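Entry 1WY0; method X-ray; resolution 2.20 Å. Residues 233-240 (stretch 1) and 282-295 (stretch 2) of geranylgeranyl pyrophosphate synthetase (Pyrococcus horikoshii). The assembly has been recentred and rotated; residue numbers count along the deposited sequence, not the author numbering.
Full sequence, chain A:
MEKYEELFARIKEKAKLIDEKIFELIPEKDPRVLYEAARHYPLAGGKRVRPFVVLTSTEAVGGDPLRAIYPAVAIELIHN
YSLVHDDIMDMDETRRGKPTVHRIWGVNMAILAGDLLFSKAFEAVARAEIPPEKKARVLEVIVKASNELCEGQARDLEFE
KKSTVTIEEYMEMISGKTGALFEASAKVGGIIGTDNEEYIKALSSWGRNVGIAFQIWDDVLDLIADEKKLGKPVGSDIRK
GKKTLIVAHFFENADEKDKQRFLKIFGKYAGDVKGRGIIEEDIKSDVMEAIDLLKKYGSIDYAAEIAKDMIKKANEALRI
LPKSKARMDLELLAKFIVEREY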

ATOM      1  N   PRO A 233       1.533  -7.221  33.429  1.00 62.90           N
ATOM      2  CA  PRO A 233       1.773  -6.094  34.321  1.00 60.92           C
ATOM      3  C   PRO A 233       1.444  -4.754  33.656  1.00 58.99           C
ATOM      4  O   PRO A 233       1.451  -4.615  32.440  1.00 58.94           O
ATOM      5  CB  PRO A 233       3.244  -6.124  34.729  1.00 61.71           C
ATOM      6  CG  PRO A 233       3.831  -7.464  34.294  1.00 62.35           C
ATOM      7  CD  PRO A 233       2.768  -7.955  33.205  1.00 62.86           C
ATOM      8  N   VAL A 234       1.117  -3.774  34.517  1.00 56.35           N
ATOM      9  CA  VAL A 234       0.763  -2.455  34.017  1.00 53.42           C
ATOM     10  C   VAL A 234       2.003  -1.652  33.608  1.00 51.87           C
ATOM     11  O   VAL A 234       3.122  -1.926  34.023  1.00 50.74           O
ATOM     12  CB  VAL A 234       0.011  -1.719  35.128  1.00 53.67           C
ATOM     13  CG1 VAL A 234      -1.317  -2.418  35.414  1.00 52.63           C
ATOM     14  CG2 VAL A 234       0.846  -1.703  36.395  1.00 52.38           C
ATOM     15  N   GLY A 235       1.768  -0.651  32.737  1.00 49.78           N
ATOM     16  CA  GLY A 235       2.832   0.293  32.408  1.00 47.72           C
ATOM     17  C   GLY A 235       3.733  -0.214  31.280  1.00 46.37           C
ATOM     18  O   GLY A 235       4.857   0.238  31.101  1.00 45.63           O
ATOM     19  N   SER A 236       3.338  -1.122  30.397  1.00 44.97           N
ATOM     20  CA  SER A 236       4.228  -1.493  29.308  1.00 45.78           C
ATOM     21  C   SER A 236       4.348  -0.319  28.334  1.00 44.52           C
ATOM     22  O   SER A 236       5.322  -0.219  27.594  1.00 44.86           O
ATOM     23  CB  SER A 236       3.727  -2.755  28.589  1.00 46.46           C
ATOM     24  OG  SER A 236       2.399  -2.600  28.129  1.00 48.54           O
ATOM     25  N   ASP A 237       3.359   0.570  28.334  1.00 43.87           N
ATOM     26  CA  ASP A 237       3.417   1.740  27.469  1.00 42.83           C
ATOM     27  C   ASP A 237       4.455   2.717  28.027  1.00 43.04           C
ATOM     28  O   ASP A 237       5.005   3.537  27.293  1.00 43.30           O
ATOM     29  CB  ASP A 237       2.058   2.441  27.379  1.00 43.71           C
ATOM     30  CG  ASP A 237       1.083   1.730  26.448  1.00 43.69           C
ATOM     31  OD1 ASP A 237       1.517   0.863  25.658  1.00 44.93           O
ATOM     32  OD2 ASP A 237      -0.119   2.057  26.494  1.00 43.40           O
ATOM     33  N   ILE A 238       4.721   2.634  29.328  1.00 41.94           N
ATOM     34  CA  ILE A 238       5.711   3.514  29.944  1.00 42.75           C
ATOM     35  C   ILE A 238       7.101   3.020  29.563  1.00 44.47           C
ATOM     36  O   ILE A 238       7.996   3.797  29.222  1.00 43.86           O
ATOM     37  CB  ILE A 238       5.624   3.498  31.485  1.00 42.90           C
ATOM     38  CG1 ILE A 238       4.237   3.953  31.950  1.00 40.61           C
ATOM     39  CG2 ILE A 238       6.710   4.400  32.071  1.00 42.48           C
ATOM     40  CD1 ILE A 238       3.916   5.387  31.593  1.00 41.90           C
ATOM     41  N   ARG A 239       7.264   1.705  29.632  1.00 45.69           N
ATOM     42  CA  ARG A 239       8.517   1.073  29.257  1.00 47.86           C
ATOM     43  C   ARG A 239       8.772   1.275  27.768  1.00 48.20           C
ATOM     44  O   ARG A 239       9.898   1.307  27.287  1.00 48.60           O
ATOM     45  CB  ARG A 239       8.417  -0.423  29.562  1.00 50.00           C
ATOM     46  CG  ARG A 239       8.231  -0.719  31.051  1.00 53.59           C
ATOM     47  CD  ARG A 239       9.170  -1.831  31.535  1.00 57.55           C
ATOM     48  NE  ARG A 239       8.418  -2.883  32.228  1.00 61.17           N
ATOM     49  CZ  ARG A 239       8.015  -3.940  31.497  1.00 62.63           C
ATOM     50  NH1 ARG A 239       8.300  -4.003  30.208  1.00 62.26           N
ATOM     51  NH2 ARG A 239       7.322  -4.923  32.080  1.00 62.34           N
ATOM     52  N   LYS A 240       7.652   1.370  27.029  1.00 49.19           N
ATOM     53  CA  LYS A 240       7.744   1.564  25.588  1.00 49.13           C
ATOM     54  C   LYS A 240       8.057   3.018  25.234  1.00 46.76           C
ATOM     55  O   LYS A 240       8.491   3.345  24.136  1.00 48.17           O
ATOM     56  CB  LYS A 240       6.397   1.179  24.975  1.00 53.19           C
ATOM     57  CG  LYS A 240       6.443  -0.178  24.275  1.00 57.23           C
ATOM     58  CD  LYS A 240       5.112  -0.928  24.397  1.00 61.82           C
ATOM     59  CE  LYS A 240       4.060  -0.413  23.407  1.00 62.95           C
ATOM     60  NZ  LYS A 240       2.724  -0.752  23.894  1.00 64.16           N
ATOM     61  N   ASP A 282      14.162  -3.116  40.817  1.00 64.20           N
ATOM     62  CA  ASP A 282      14.434  -3.015  39.387  1.00 64.50           C
ATOM     63  C   ASP A 282      13.451  -2.141  38.609  1.00 63.23           C
ATOM     64  O   ASP A 282      13.246  -0.968  38.930  1.00 62.90           O
ATOM     65  CB  ASP A 282      14.474  -4.409  38.752  1.00 66.77           C
ATOM     66  CG  ASP A 282      15.681  -5.215  39.195  1.00 69.74           C
ATOM     67  OD1 ASP A 282      16.816  -4.701  39.060  1.00 71.08           O
ATOM     68  OD2 ASP A 282      15.496  -6.357  39.673  1.00 70.99           O
ATOM     69  N   ILE A 283      12.846  -2.723  37.580  1.00 62.18           N
ATOM     70  CA  ILE A 283      11.913  -2.000  36.730  1.00 61.03           C
ATOM     71  C   ILE A 283      10.533  -1.812  37.353  1.00 59.40           C
ATOM     72  O   ILE A 283       9.829  -0.862  37.019  1.00 59.15           O
ATOM     73  CB  ILE A 283      11.774  -2.701  35.360  1.00 62.19           C
ATOM     74  CG1 ILE A 283      11.217  -4.113  35.545  1.00 63.20           C
ATOM     75  CG2 ILE A 283      13.115  -2.751  34.663  1.00 63.43           C
ATOM     76  CD1 ILE A 283      10.682  -4.735  34.263  1.00 65.42           C
ATOM     77  N   LYS A 284      10.148  -2.712  38.256  1.00 57.60           N
ATOM     78  CA  LYS A 284       8.851  -2.610  38.923  1.00 54.65           C
ATOM     79  C   LYS A 284       8.767  -1.253  39.625  1.00 51.76           C
ATOM     80  O   LYS A 284       7.747  -0.573  39.567  1.00 50.45           O
ATOM     81  CB  LYS A 284       8.685  -3.717  39.977  1.00 56.86           C
ATOM     82  CG  LYS A 284       8.959  -5.140  39.491  1.00 59.13           C
ATOM     83  CD  LYS A 284       8.944  -6.142  40.653  1.00 59.22           C
ATOM     84  CE  LYS A 284       9.286  -7.567  40.188  1.00 60.21           C
ATOM     85  NZ  LYS A 284       9.313  -8.558  41.323  1.00 59.51           N
ATOM     86  N   SER A 285       9.852  -0.872  40.289  1.00 48.76           N
ATOM     87  CA  SER A 285       9.915   0.394  41.011  1.00 47.50           C
ATOM     88  C   SER A 285       9.855   1.623  40.105  1.00 45.45           C
ATOM     89  O   SER A 285       9.181   2.590  40.431  1.00 44.50           O
ATOM     90  CB  SER A 285      11.191   0.456  41.855  1.00 47.61           C
ATOM     91  OG  SER A 285      11.258   1.669  42.589  1.00 49.45           O
ATOM     92  N   ASP A 286      10.561   1.586  38.977  1.00 44.73           N
ATOM     93  CA  ASP A 286      10.567   2.721  38.054  1.00 45.04           C
ATOM     94  C   ASP A 286       9.223   2.878  37.362  1.00 44.60           C
ATOM     95  O   ASP A 286       8.750   3.998  37.153  1.00 43.73           O
ATOM     96  CB  ASP A 286      11.655   2.568  36.991  1.00 45.98           C
ATOM     97  CG  ASP A 286      13.045   2.553  37.574  1.00 47.35           C
ATOM     98  OD1 ASP A 286      13.305   3.306  38.533  1.00 47.00           O
ATOM     99  OD2 ASP A 286      13.889   1.791  37.060  1.00 50.85           O
ATOM    100  N   VAL A 287       8.623   1.748  36.990  1.00 43.63           N
ATOM    101  CA  VAL A 287       7.319   1.757  36.346  1.00 41.94           C
ATOM    102  C   VAL A 287       6.306   2.407  37.284  1.00 40.97           C
ATOM    103  O   VAL A 287       5.547   3.288  36.877  1.00 39.57           O
ATOM    104  CB  VAL A 287       6.844   0.323  36.015  1.00 42.17           C
ATOM    105  CG1 VAL A 287       5.327   0.299  35.787  1.00 41.67           C
ATOM    106  CG2 VAL A 287       7.560  -0.180  34.780  1.00 41.78           C
ATOM    107  N   MET A 288       6.299   1.975  38.541  1.00 40.44           N
ATOM    108  CA  MET A 288       5.368   2.525  39.516  1.00 40.26           C
ATOM    109  C   MET A 288       5.665   3.984  39.825  1.00 38.95           C
ATOM    110  O   MET A 288       4.751   4.779  39.990  1.00 39.61           O
ATOM    111  CB  MET A 288       5.392   1.712  40.815  1.00 41.52           C
ATOM    112  CG  MET A 288       4.363   2.187  41.836  1.00 41.89           C
ATOM    113  SD  MET A 288       4.044   1.006  43.149  1.00 45.48           S
ATOM    114  CE  MET A 288       3.390  -0.357  42.187  1.00 44.00           C
ATOM    115  N   GLU A 289       6.942   4.335  39.916  1.00 39.37           N
ATOM    116  CA  GLU A 289       7.314   5.717  40.192  1.00 39.61           C
ATOM    117  C   GLU A 289       6.831   6.617  39.055  1.00 39.02           C
ATOM    118  O   GLU A 289       6.523   7.784  39.276  1.00 38.24           O
ATOM    119  CB  GLU A 289       8.833   5.856  40.347  1.00 40.17           C
ATOM    120  CG  GLU A 289       9.310   7.305  40.286  1.00 41.99           C
ATOM    121  CD  GLU A 289      10.788   7.486  40.594  1.00 44.08           C
ATOM    122  OE1 GLU A 289      11.567   6.509  40.493  1.00 43.65           O
ATOM    123  OE2 GLU A 289      11.174   8.629  40.923  1.00 46.50           O
ATOM    124  N   ALA A 290       6.764   6.062  37.845  1.00 38.68           N
ATOM    125  CA  ALA A 290       6.317   6.805  36.665  1.00 38.89           C
ATOM    126  C   ALA A 290       4.800   6.963  36.662  1.00 38.80           C
ATOM    127  O   ALA A 290       4.276   8.015  36.311  1.00 38.13           O
ATOM    128  CB  ALA A 290       6.770   6.095  35.395  1.00 37.77           C
ATOM    129  N   ILE A 291       4.091   5.913  37.056  1.00 38.02           N
ATOM    130  CA  ILE A 291       2.642   5.990  37.105  1.00 38.41           C
ATOM    131  C   ILE A 291       2.228   6.938  38.230  1.00 38.45           C
ATOM    132  O   ILE A 291       1.227   7.647  38.121  1.00 37.30           O
ATOM    133  CB  ILE A 291       2.028   4.596  37.315  1.00 38.35           C
ATOM    134  CG1 ILE A 291       2.242   3.773  36.042  1.00 37.49           C
ATOM    135  CG2 ILE A 291       0.555   4.710  37.672  1.00 38.24           C
ATOM    136  CD1 ILE A 291       1.733   2.348  36.103  1.00 38.81           C
ATOM    137  N   ASP A 292       3.018   6.966  39.300  1.00 39.94           N
ATOM    138  CA  ASP A 292       2.729   7.853  40.419  1.00 41.12           C
ATOM    139  C   ASP A 292       2.887   9.311  39.994  1.00 41.09           C
ATOM    140  O   ASP A 292       2.130  10.185  40.424  1.00 42.40           O
ATOM    141  CB  ASP A 292       3.659   7.555  41.595  1.00 43.13           C
ATOM    142  CG  ASP A 292       3.264   6.299  42.344  1.00 46.08           C
ATOM    143  OD1 ASP A 292       2.083   5.892  42.243  1.00 46.10           O
ATOM    144  OD2 ASP A 292       4.129   5.728  43.044  1.00 48.46           O
ATOM    145  N   LEU A 293       3.884   9.569  39.157  1.00 39.88           N
ATOM    146  CA  LEU A 293       4.127  10.916  38.666  1.00 38.82           C
ATOM    147  C   LEU A 293       2.937  11.376  37.840  1.00 38.35           C
ATOM    148  O   LEU A 293       2.557  12.535  37.894  1.00 39.74           O
ATOM    149  CB  LEU A 293       5.400  10.956  37.821  1.00 37.66           C
ATOM    150  CG  LEU A 293       6.679  11.130  38.630  1.00 38.47           C
ATOM    151  CD1 LEU A 293       7.888  11.140  37.711  1.00 39.41           C
ATOM    152  CD2 LEU A 293       6.595  12.428  39.413  1.00 38.35           C
ATOM    153  N   LEU A 294       2.348  10.453  37.090  1.00 37.63           N
ATOM    154  CA  LEU A 294       1.195  10.748  36.250  1.00 38.49           C
ATOM    155  C   LEU A 294      -0.073  11.030  37.065  1.00 38.49           C
ATOM    156  O   LEU A 294      -0.875  11.899  36.709  1.00 38.96           O
ATOM    157  CB  LEU A 294       0.929   9.572  35.304  1.00 39.12           C
ATOM    158  CG  LEU A 294       2.022   9.209  34.293  1.00 39.32           C
ATOM    159  CD1 LEU A 294       1.578   8.005  33.489  1.00 39.30           C
ATOM    160  CD2 LEU A 294       2.299  10.397  33.377  1.00 40.59           C
ATOM    161  N   LYS A 295      -0.254  10.286  38.152  1.00 38.43           N
ATOM    162  CA  LYS A 295      -1.437  10.446  38.996  1.00 39.95           C
ATOM    163  C   LYS A 295      -1.390  11.770  39.762  1.00 38.79           C
ATOM    164  O   LYS A 295      -2.394  12.413  40.042  1.00 39.36           O
ATOM    165  CB  LYS A 295      -1.461   9.295  40.002  1.00 40.98           C
ATOM    166  CG  LYS A 295      -1.929   7.973  39.398  1.00 42.53           C
ATOM    167  CD  LYS A 295      -1.901   6.854  40.439  1.00 44.19           C
ATOM    168  CE  LYS A 295      -2.410   5.514  39.894  1.00 45.60           C
ATOM    169  NZ  LYS A 295      -2.456   4.525  40.973  1.00 46.02           N
TER

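The two stretches meet nearly at right angles. The axis of the short helix that begins at Ser236 makes an angle of 98° with that of helix 283-295, with a closest approach of 9.9 Å. The backbones come nearest at the loop before the short helix, where Gly235 CA lies 6.1 Å from Val287 CA. No hydrogen bond or salt bridge crosses the interface, so the 358 Å² buried between the stretches reflects packing alone.

The tight approach depends on Gly235. An ideal CB there would lie 2.7 Å from Val287 CG1, a clash, and phi/psi of 85/23 would also jam it against the preceding carbonyl oxygen. Without a side chain, Gly235 CA rests 4.2 Å from Val287 CG1. Val287 CG1 is also 3.6 Å from Val234 O, a van der Waals contact with the backbone.

Apolar side chains supply the next set of contacts. Ile238 points toward the long helix and loses 73 Å² to it: its CG2 sits 3.7 Å from Ala290 CB, while its CD1 reaches Leu294 CD1 at 4.0 Å. Ala290 and Leu294 are one helical turn apart, consistent with the backbone bond from Leu294 N to Ala290 O (3.2 Å). Val234 CG2 meets Ile291 CD1 at 4.2 Å.

Arg239 makes a mixed contact. Its CA-to-CB bond points sideways, but its end comes nearer, placing NE 3.6 Å from Ile283 CD1, which covers one face of the guanidinium, and 3.8 Å from Val287 CG2, which approaches obliquely. A guanidinium face is poorly suited to hydrogen bonding and can accept a methyl.

Polar bonds within the stretches include two at the N-cap residue, where Gly235 O accepts from Ile238 N (3.0 Å) and Arg239 N (3.2 Å), and a salt bridge between Lys240 NZ and Asp237 OD1 at 2.7 Å. Asp286 and Glu289 bond elsewhere in the structure.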